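Local coordinates for protein tRNA-splicing endonuclease (Sulfolobus tokodaii, PDB 2CV8) that probably removes introns from precursor tRNAs, cutting both splice sites to leave 2',3'-cyclic phosphate and 5'-hydroxyl ends, at residues G25-P30 and D96-G101; S92-L97 and Y102-G107; V116-I119 and E124-P127; L145-V150 and L158-V163. All coordinates share one frame; numbering follows the deposited sequence.

Contact 1 (G25-P30 and D96-G101); sequences GYYGKP and DLREKG
The guanidinium of Arg98 lies almost flat on the ring of Tyr27, with planes only 24° apart and group centres separated by 3.8 Å. The two side chains come from opposite directions: Tyr27 from the turn that follows helix 15-25, Arg98 from the last turn of helix 87-99. The overlap is off-centre, toward the hydroxyl end of the ring. There Arg98 CZ sits 3.5 Å from Tyr27 CZ, Arg98 NH2 passes over the CE1 side at 3.4 Å from Tyr27 CE1, and Arg98 NE lies 3.2 Å from Tyr27 OH. With CG roughly opposite the backbone N (chi1 -152°) and a bend at chi2, the arginine chain leaves its helix and lays its planar end over the ring. The edge of the guanidinium faces the carbonyls of Gly25 and Tyr26; the modelled approach to Gly25 O is too close for its detail to be trusted. Helix 50-58 supports the tyrosine through Glu52, Tyr55 and Leu56. A leucine in place of Tyr27 would probably leave the guanidinium without its aromatic partner and free its planar end to turn. Behind Arg98, a Schellman motif ends the helix at Gly101, whose positive phi suits glycine. The contact thus joins the N-terminal domain to the catalytic domain. An arginine suits this buried seam because its cation can be met by pi electrons over one face; the carbonyls at its edge may add to this, though the model is unreliable there, and the C-terminal end of helix 15-25 is likely to contribute to the favourable field.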
# COMPACT_ATOMS: atom_id res chain seq x y z
N GLY B 25 -8.34 28.76 4.26
CA GLY B 25 -8.53 27.43 3.72
C GLY B 25 -8.58 26.33 4.75
O GLY B 25 -8.02 25.27 4.56
N TYR B 26 -9.26 26.59 5.86
CA TYR B 26 -9.37 25.60 6.93
C TYR B 26 -8.02 25.16 7.49
O TYR B 26 -7.64 24.00 7.41
CB TYR B 26 -10.14 24.37 6.43
CG TYR B 26 -11.53 24.69 5.92
CD1 TYR B 26 -11.73 25.06 4.59
CD2 TYR B 26 -12.64 24.64 6.76
CE1 TYR B 26 -13.00 25.37 4.11
CE2 TYR B 26 -13.92 24.95 6.30
CZ TYR B 26 -14.09 25.31 4.96
OH TYR B 26 -15.36 25.59 4.48
N TYR B 27 -7.30 26.12 8.05
CA TYR B 27 -6.01 25.84 8.66
C TYR B 27 -6.20 25.84 10.18
O TYR B 27 -7.04 26.57 10.71
CB TYR B 27 -4.99 26.92 8.30
CG TYR B 27 -4.54 26.91 6.86
CD1 TYR B 27 -5.29 27.56 5.87
CD2 TYR B 27 -3.37 26.26 6.48
CE1 TYR B 27 -4.87 27.55 4.55
CE2 TYR B 27 -2.95 26.24 5.15
CZ TYR B 27 -3.70 26.89 4.20
OH TYR B 27 -3.27 26.87 2.90
N GLY B 28 -5.41 25.02 10.87
CA GLY B 28 -5.49 24.96 12.32
C GLY B 28 -6.83 24.55 12.90
O GLY B 28 -7.82 24.36 12.19
N LYS B 29 -6.85 24.42 14.22
CA LYS B 29 -8.03 24.03 14.97
C LYS B 29 -8.22 24.95 16.17
O LYS B 29 -7.27 25.23 16.90
CB LYS B 29 -7.87 22.59 15.45
CG LYS B 29 -9.02 22.05 16.27
CD LYS B 29 -8.75 20.61 16.71
CE LYS B 29 -9.85 20.09 17.62
NZ LYS B 29 -9.94 20.86 18.89
N PRO B 30 -9.44 25.46 16.37
CA PRO B 30 -9.66 26.34 17.52
C PRO B 30 -9.69 25.51 18.79
O PRO B 30 -10.08 24.33 18.76
CB PRO B 30 -11.00 26.98 17.21
CG PRO B 30 -11.05 26.98 15.72
CD PRO B 30 -10.54 25.59 15.41
N ASP B 96 2.84 19.69 -1.01
CA ASP B 96 2.51 19.27 -2.36
C ASP B 96 1.00 19.22 -2.56
O ASP B 96 0.48 19.74 -3.55
CB ASP B 96 3.11 17.89 -2.63
CG ASP B 96 2.88 17.39 -4.06
OD1 ASP B 96 1.97 16.55 -4.27
OD2 ASP B 96 3.60 17.84 -4.97
N LEU B 97 0.30 18.62 -1.62
CA LEU B 97 -1.14 18.53 -1.73
C LEU B 97 -1.78 19.89 -1.58
O LEU B 97 -2.72 20.23 -2.30
CB LEU B 97 -1.69 17.57 -0.68
CG LEU B 97 -1.43 16.09 -0.98
CD1 LEU B 97 -2.20 15.22 0.01
CD2 LEU B 97 -1.87 15.77 -2.40
N ARG B 98 -1.27 20.67 -0.64
CA ARG B 98 -1.82 21.99 -0.42
C ARG B 98 -1.56 22.86 -1.65
O ARG B 98 -2.44 23.58 -2.12
CB ARG B 98 -1.16 22.61 0.82
CG ARG B 98 -2.02 23.59 1.53
CD ARG B 98 -3.06 22.90 2.40
NE ARG B 98 -4.21 23.78 2.61
CZ ARG B 98 -5.05 23.69 3.63
NH1 ARG B 98 -4.90 22.78 4.57
NH2 ARG B 98 -6.07 24.53 3.70
N GLU B 99 -0.35 22.77 -2.19
CA GLU B 99 0.04 23.54 -3.37
C GLU B 99 -0.82 23.18 -4.57
O GLU B 99 -1.00 24.00 -5.47
CB GLU B 99 1.51 23.30 -3.68
CG GLU B 99 2.17 24.45 -4.42
CD GLU B 99 2.23 25.73 -3.60
OE1 GLU B 99 2.61 26.78 -4.15
OE2 GLU B 99 1.90 25.69 -2.40
N LYS B 100 -1.35 21.96 -4.58
CA LYS B 100 -2.20 21.50 -5.67
C LYS B 100 -3.65 21.92 -5.47
O LYS B 100 -4.51 21.58 -6.28
CB LYS B 100 -2.12 19.97 -5.80
CG LYS B 100 -0.86 19.51 -6.50
CD LYS B 100 -0.75 18.00 -6.59
CE LYS B 100 0.61 17.62 -7.18
NZ LYS B 100 0.85 16.15 -7.16
N GLY B 101 -3.91 22.65 -4.39
CA GLY B 101 -5.26 23.13 -4.16
C GLY B 101 -6.18 22.34 -3.26
O GLY B 101 -7.32 22.75 -3.05

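Contact 2 (S92-L97 and Y102-G107); sequences SVYEDL and YVVRSG
Val104 of strand 103-106 fits between Tyr94 and Leu97, two residues three apart on helix 87-99 and therefore on much the same side of it. From the backbone outward, its CB rests 3.7 Å from Tyr94 CE1. The CG1 branch, opposite the backbone N (chi1 -175°), meets the same tyrosine nearer the root of its ring, 3.5 Å from Tyr94 CD1; the approach is oblique. CG2 goes the other way and reaches Leu97 CB at 3.8 Å. A beta-branched valine suits the place, because its two methyls serve two neighbours at once from a short, stiff stem. Where the helix ends, Tyr102 N donates a hydrogen bond of 3.2 Å to Leu97 O (151° at the hydrogen), the six-to-one bond of the Schellman motif around Gly101. The edge of the Tyr102 ring lies beside the same oxygen, CD1 3.3 Å from Leu97 O and 4.3 Å from Leu97 CD2. Leu97 also packs on Val116 of the next strand, on Tyr172, and on Met180 of the second subunit. The contact is largely apolar: hydrophobic burial and shape hold the helix against the edge strand of the catalytic domain's sheet, while the Schellman bond ties down the start of the strand.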
# COMPACT_ATOMS: atom_id res chain seq x y z
N SER B 92 6.41 17.43 3.13
CA SER B 92 6.48 17.27 1.68
C SER B 92 5.12 16.96 1.09
O SER B 92 4.74 17.55 0.07
CB SER B 92 7.48 16.17 1.31
OG SER B 92 8.81 16.59 1.61
N VAL B 93 4.38 16.04 1.71
CA VAL B 93 3.05 15.71 1.21
C VAL B 93 2.07 16.84 1.54
O VAL B 93 1.24 17.21 0.70
CB VAL B 93 2.49 14.38 1.80
CG1 VAL B 93 1.14 14.05 1.16
CG2 VAL B 93 3.45 13.23 1.57
N TYR B 94 2.16 17.39 2.74
CA TYR B 94 1.26 18.47 3.11
C TYR B 94 1.34 19.57 2.07
O TYR B 94 0.32 19.97 1.48
CB TYR B 94 1.62 19.08 4.46
CG TYR B 94 0.64 20.17 4.86
CD1 TYR B 94 -0.55 19.85 5.51
CD2 TYR B 94 0.87 21.49 4.53
CE1 TYR B 94 -1.48 20.83 5.82
CE2 TYR B 94 -0.06 22.48 4.83
CZ TYR B 94 -1.23 22.15 5.47
OH TYR B 94 -2.16 23.12 5.71
N GLU B 95 2.55 20.07 1.87
CA GLU B 95 2.83 21.15 0.93
C GLU B 95 2.38 20.83 -0.49
O GLU B 95 1.65 21.60 -1.10
CB GLU B 95 4.32 21.45 0.94
CG GLU B 95 4.72 22.57 0.03
CD GLU B 95 6.22 22.70 -0.07
OE1 GLU B 95 6.85 21.73 -0.56
OE2 GLU B 95 6.76 23.75 0.34
N ASP B 96 2.84 19.69 -1.01
CA ASP B 96 2.51 19.27 -2.36
C ASP B 96 1.00 19.22 -2.56
O ASP B 96 0.48 19.74 -3.55
CB ASP B 96 3.11 17.89 -2.63
CG ASP B 96 2.88 17.39 -4.06
OD1 ASP B 96 1.97 16.55 -4.27
OD2 ASP B 96 3.60 17.84 -4.97
N LEU B 97 0.30 18.62 -1.62
CA LEU B 97 -1.14 18.53 -1.73
C LEU B 97 -1.78 19.89 -1.58
O LEU B 97 -2.72 20.23 -2.30
CB LEU B 97 -1.69 17.57 -0.68
CG LEU B 97 -1.43 16.09 -0.98
CD1 LEU B 97 -2.20 15.22 0.01
CD2 LEU B 97 -1.87 15.77 -2.40
N TYR B 102 -5.73 21.21 -2.73
CA TYR B 102 -6.58 20.44 -1.83
C TYR B 102 -6.57 21.12 -0.46
O TYR B 102 -5.67 21.91 -0.16
CB TYR B 102 -6.07 19.00 -1.66
CG TYR B 102 -6.01 18.16 -2.91
CD1 TYR B 102 -4.97 18.31 -3.83
CD2 TYR B 102 -6.97 17.17 -3.16
CE1 TYR B 102 -4.89 17.49 -4.96
CE2 TYR B 102 -6.89 16.35 -4.29
CZ TYR B 102 -5.85 16.51 -5.19
OH TYR B 102 -5.75 15.69 -6.30
N VAL B 103 -7.58 20.83 0.34
CA VAL B 103 -7.64 21.35 1.70
C VAL B 103 -7.17 20.14 2.51
O VAL B 103 -7.80 19.08 2.49
CB VAL B 103 -9.08 21.75 2.07
CG1 VAL B 103 -9.16 22.23 3.51
CG2 VAL B 103 -9.53 22.87 1.17
N VAL B 104 -6.05 20.30 3.19
CA VAL B 104 -5.45 19.22 3.97
C VAL B 104 -5.65 19.36 5.48
O VAL B 104 -5.24 20.34 6.08
CB VAL B 104 -3.94 19.16 3.68
CG1 VAL B 104 -3.31 17.97 4.40
CG2 VAL B 104 -3.72 19.10 2.19
N ARG B 105 -6.26 18.35 6.07
CA ARG B 105 -6.50 18.34 7.51
C ARG B 105 -5.80 17.14 8.11
O ARG B 105 -5.26 16.29 7.40
CB ARG B 105 -7.99 18.24 7.80
CG ARG B 105 -8.85 19.36 7.24
CD ARG B 105 -9.39 20.25 8.34
NE ARG B 105 -8.55 21.42 8.56
CZ ARG B 105 -8.45 22.08 9.72
NH1 ARG B 105 -9.15 21.67 10.78
NH2 ARG B 105 -7.68 23.15 9.81
N SER B 106 -5.83 17.05 9.44
CA SER B 106 -5.23 15.93 10.14
C SER B 106 -6.05 14.72 9.76
O SER B 106 -7.25 14.83 9.55
CB SER B 106 -5.33 16.15 11.65
OG SER B 106 -4.74 15.08 12.36
N GLY B 107 -5.41 13.56 9.65
CA GLY B 107 -6.14 12.36 9.31
C GLY B 107 -6.03 11.31 10.41
O GLY B 107 -6.37 10.15 10.20

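Contact 3 (V116-I119 and E124-P127); sequences VYTI and EHAP
Tyr117 and Pro127 face each other at the loop end of a beta-hairpin whose strands, 114-117 and 128-134, are joined by a long loop; the two segments run antiparallel. Contact with the aromatic ring comes first. Pro127 lies over one face of Tyr117 in a CH-pi contact, its CB 3.9 Å from the ring centroid and 24° off the normal, while its CG reaches the ring rim 3.3 Å from Tyr117 CE2. Chi1 of -64° sets the tyrosine CG opposite its own carbonyl carbon and lets the ring reach across. A compact, rigid proline ring, its CH groups directed at the face, suits the place. Among polar and weakly polar contacts, the Glu124 carboxylate stands nearly upright to the tyrosine plane (82°), with OE2 3.6 Å from Tyr117 CD2, and lies alongside Ile119, whose CG2 it also touches. Pro127 CA makes a CA-H...O contact of 3.3 Å with Val116 O. No direct hydrogen bond crosses these segments; a water bridges them, accepting from Thr118 N and donating to Ala126 O. Tyr117 and His125 are predicted active-site residues, and Pro127 touches Lys156, the third, so this end of the hairpin probably belongs to the catalytic pocket. An alanine at Tyr117 would remove the ring and its hydroxyl, and would probably leave Pro127 without its aromatic mate and open a gap beside the Glu124 carboxylate. His125, poorly ordered, crosses Thr118 obliquely: Thr118 O lies over one face of the imidazole, 3.3 Å from His125 CG, while the methyl CG2 of Thr118 meets His125 ND1 at 3.2 Å.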
# COMPACT_ATOMS: atom_id res chain seq x y z
N VAL B 116 -7.49 14.64 3.15
CA VAL B 116 -7.51 15.57 2.04
C VAL B 116 -8.91 15.77 1.45
O VAL B 116 -9.63 14.81 1.21
CB VAL B 116 -6.55 15.09 0.94
CG1 VAL B 116 -6.38 16.16 -0.10
CG2 VAL B 116 -5.21 14.73 1.55
N TYR B 117 -9.26 17.03 1.23
CA TYR B 117 -10.57 17.42 0.68
C TYR B 117 -10.50 18.25 -0.61
O TYR B 117 -9.63 19.10 -0.77
CB TYR B 117 -11.35 18.28 1.67
CG TYR B 117 -11.73 17.63 2.97
CD1 TYR B 117 -10.77 17.36 3.95
CD2 TYR B 117 -13.05 17.28 3.22
CE1 TYR B 117 -11.13 16.75 5.15
CE2 TYR B 117 -13.41 16.67 4.41
CZ TYR B 117 -12.44 16.41 5.37
OH TYR B 117 -12.79 15.76 6.52
N THR B 118 -11.48 18.05 -1.50
CA THR B 118 -11.58 18.85 -2.72
C THR B 118 -12.78 19.76 -2.44
O THR B 118 -13.89 19.28 -2.25
CB THR B 118 -11.90 18.02 -3.98
OG1 THR B 118 -10.71 17.37 -4.45
CG2 THR B 118 -12.45 18.92 -5.09
N ILE B 119 -12.56 21.07 -2.40
CA ILE B 119 -13.66 22.00 -2.14
C ILE B 119 -13.67 23.17 -3.11
O ILE B 119 -12.71 23.38 -3.85
CB ILE B 119 -13.61 22.58 -0.68
CG1 ILE B 119 -12.19 23.00 -0.33
CG2 ILE B 119 -14.10 21.54 0.33
CD1 ILE B 119 -11.63 24.14 -1.17
N GLU B 124 -18.45 20.63 -1.43
CA GLU B 124 -17.78 19.84 -0.40
C GLU B 124 -17.73 18.40 -0.89
O GLU B 124 -18.69 17.91 -1.48
CB GLU B 124 -18.58 19.91 0.90
CG GLU B 124 -17.86 19.35 2.12
CD GLU B 124 -16.70 20.23 2.55
OE1 GLU B 124 -16.95 21.41 2.89
OE2 GLU B 124 -15.55 19.76 2.54
N HIS B 125 -16.61 17.72 -0.66
CA HIS B 125 -16.46 16.33 -1.10
C HIS B 125 -16.01 15.42 0.05
O HIS B 125 -15.63 15.90 1.12
CB HIS B 125 -15.44 16.24 -2.25
CG HIS B 125 -15.86 16.97 -3.50
ND1 HIS B 125 -15.03 17.07 -4.60
CD2 HIS B 125 -17.00 17.61 -3.82
CE1 HIS B 125 -15.65 17.76 -5.54
NE2 HIS B 125 -16.85 18.10 -5.10
N ALA B 126 -16.06 14.11 -0.19
CA ALA B 126 -15.63 13.14 0.81
C ALA B 126 -14.12 13.25 0.93
O ALA B 126 -13.43 13.53 -0.05
CB ALA B 126 -16.04 11.73 0.39
N PRO B 127 -13.58 13.00 2.13
CA PRO B 127 -12.16 13.06 2.48
C PRO B 127 -11.30 11.89 2.03
O PRO B 127 -11.61 10.74 2.31
CB PRO B 127 -12.18 13.14 4.01
CG PRO B 127 -13.63 13.38 4.37
CD PRO B 127 -14.39 12.67 3.31
O HOH W 1 -12.70 15.07 -1.87

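Contact 4 (L145-V150 and L158-V163); sequences LGFGRV and LILGIV
Phe147, Leu158 and Leu160 carry the packing of helix 141-151 on strand 157-163, the closing half of a beta-alpha-beta crossover: strands 128-134 and 157-163 are parallel neighbours in the sheet of the catalytic domain, and the helix lies on the path between them. Phe147 points from the helix toward the strand, with CG opposite its carbonyl carbon (chi1 -82°), and crosses Leu160 at about a right angle. The methyl CD2 of Leu160 lies over one ring face, displaced toward the rim, 4.0 Å from Phe147 CE1 and 4.2 Å from Phe147 CD1. A large flat ring suits the helix here, since it can span the distance to the sheet and also touch Ile131 of the adjoining strand. Leu158, two residues before Leu160, projects on the same side of the strand toward the helix, and also packs on Leu129, Ile131 and Phe175. Ile159, between the two leucines, faces away from this helix and packs instead on Met174 and on Leu178 of the second subunit. No hydrogen bond crosses the two segments; the joint is made of hydrocarbon alone. At the end of the helix nearer Leu158, Val150 adds a second contact. Here the backbones come nearest, and the branch CD2 of Leu158 meets Val150 CG2 obliquely at 3.7 Å.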
# COMPACT_ATOMS: atom_id res chain seq x y z
N LEU B 145 -0.62 -4.56 6.55
CA LEU B 145 -1.93 -5.10 6.92
C LEU B 145 -2.66 -4.05 7.76
O LEU B 145 -3.88 -3.94 7.68
CB LEU B 145 -1.76 -6.40 7.70
CG LEU B 145 -1.27 -7.61 6.89
CD1 LEU B 145 -0.98 -8.78 7.81
CD2 LEU B 145 -2.33 -7.99 5.88
N GLY B 146 -1.92 -3.28 8.55
CA GLY B 146 -2.53 -2.24 9.37
C GLY B 146 -3.07 -1.14 8.47
O GLY B 146 -4.04 -0.46 8.83
N PHE B 147 -2.43 -0.96 7.32
CA PHE B 147 -2.84 0.04 6.34
C PHE B 147 -4.24 -0.34 5.87
O PHE B 147 -5.21 0.37 6.15
CB PHE B 147 -1.89 0.03 5.13
CG PHE B 147 -0.60 0.80 5.32
CD1 PHE B 147 0.45 0.64 4.43
CD2 PHE B 147 -0.46 1.72 6.37
CE1 PHE B 147 1.63 1.38 4.56
CE2 PHE B 147 0.72 2.47 6.51
CZ PHE B 147 1.77 2.29 5.60
N GLY B 148 -4.33 -1.46 5.15
CA GLY B 148 -5.60 -1.94 4.63
C GLY B 148 -6.70 -2.18 5.66
O GLY B 148 -7.78 -2.66 5.33
N ARG B 149 -6.40 -1.82 6.90
CA ARG B 149 -7.32 -1.97 8.03
C ARG B 149 -7.99 -0.62 8.25
O ARG B 149 -9.19 -0.54 8.48
CB ARG B 149 -6.53 -2.37 9.28
CG ARG B 149 -7.33 -2.62 10.55
CD ARG B 149 -6.39 -2.98 11.69
NE ARG B 149 -5.49 -4.08 11.32
CZ ARG B 149 -4.26 -4.24 11.81
NH1 ARG B 149 -3.76 -3.37 12.69
NH2 ARG B 149 -3.51 -5.26 11.41
N VAL B 150 -7.19 0.45 8.19
CA VAL B 150 -7.71 1.79 8.37
C VAL B 150 -8.53 2.13 7.13
O VAL B 150 -9.48 2.91 7.19
CB VAL B 150 -6.58 2.86 8.53
CG1 VAL B 150 -5.60 2.44 9.62
CG2 VAL B 150 -5.87 3.08 7.21
N LEU B 158 -7.82 5.22 0.80
CA LEU B 158 -6.51 5.24 1.44
C LEU B 158 -5.44 5.44 0.36
O LEU B 158 -5.48 4.80 -0.69
CB LEU B 158 -6.26 3.93 2.19
CG LEU B 158 -5.07 3.90 3.16
CD1 LEU B 158 -3.78 4.01 2.38
CD2 LEU B 158 -5.19 5.03 4.17
N ILE B 159 -4.48 6.31 0.65
CA ILE B 159 -3.43 6.63 -0.32
C ILE B 159 -2.07 6.87 0.33
O ILE B 159 -1.97 7.58 1.33
CB ILE B 159 -3.83 7.89 -1.13
CG1 ILE B 159 -5.07 7.59 -1.96
CG2 ILE B 159 -2.70 8.31 -2.06
CD1 ILE B 159 -5.49 8.71 -2.85
N LEU B 160 -1.04 6.28 -0.26
CA LEU B 160 0.34 6.39 0.21
C LEU B 160 1.05 7.53 -0.49
O LEU B 160 1.08 7.58 -1.71
CB LEU B 160 1.08 5.08 -0.07
CG LEU B 160 1.33 4.14 1.11
CD1 LEU B 160 2.42 4.75 1.98
CD2 LEU B 160 0.06 3.93 1.92
N GLY B 161 1.61 8.45 0.28
CA GLY B 161 2.32 9.56 -0.33
C GLY B 161 3.81 9.32 -0.19
O GLY B 161 4.41 9.68 0.82
N ILE B 162 4.41 8.70 -1.20
CA ILE B 162 5.83 8.39 -1.16
C ILE B 162 6.70 9.54 -1.67
O ILE B 162 6.67 9.90 -2.85
CB ILE B 162 6.10 7.11 -1.95
CG1 ILE B 162 5.33 5.96 -1.28
CG2 ILE B 162 7.59 6.82 -1.98
CD1 ILE B 162 5.59 4.59 -1.87
N VAL B 163 7.49 10.09 -0.75
CA VAL B 163 8.34 11.23 -1.00
C VAL B 163 9.82 10.93 -1.15
O VAL B 163 10.38 10.13 -0.41
CB VAL B 163 8.20 12.27 0.15
CG1 VAL B 163 9.05 13.50 -0.12
CG2 VAL B 163 6.74 12.66 0.32

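Contacts 1 and 2 share Asp96 and Leu97 on helix 87-99, their centres 6 Å apart: the helix meets both the N-terminal domain and edge strand 103-106, with Tyr94 and Arg98 touching both. Contact 3 follows along the chain, its centre 12 Å from that of contact 2; strands 103-106 and 114-117 are neighbours, paired through Val103 and Tyr117. Contact 4 comes last, on strand 157-163 of the same sheet, 15 Å from contact 2 and 21 Å from contact 1. Val93 and Val163 touch, linking contacts 2 and 4. Helix 87-99 links the domain junction to the sheet, which carries the predicted active-site hairpin and the crossover, while contacts 1, 2 and 4 also reach the second subunit.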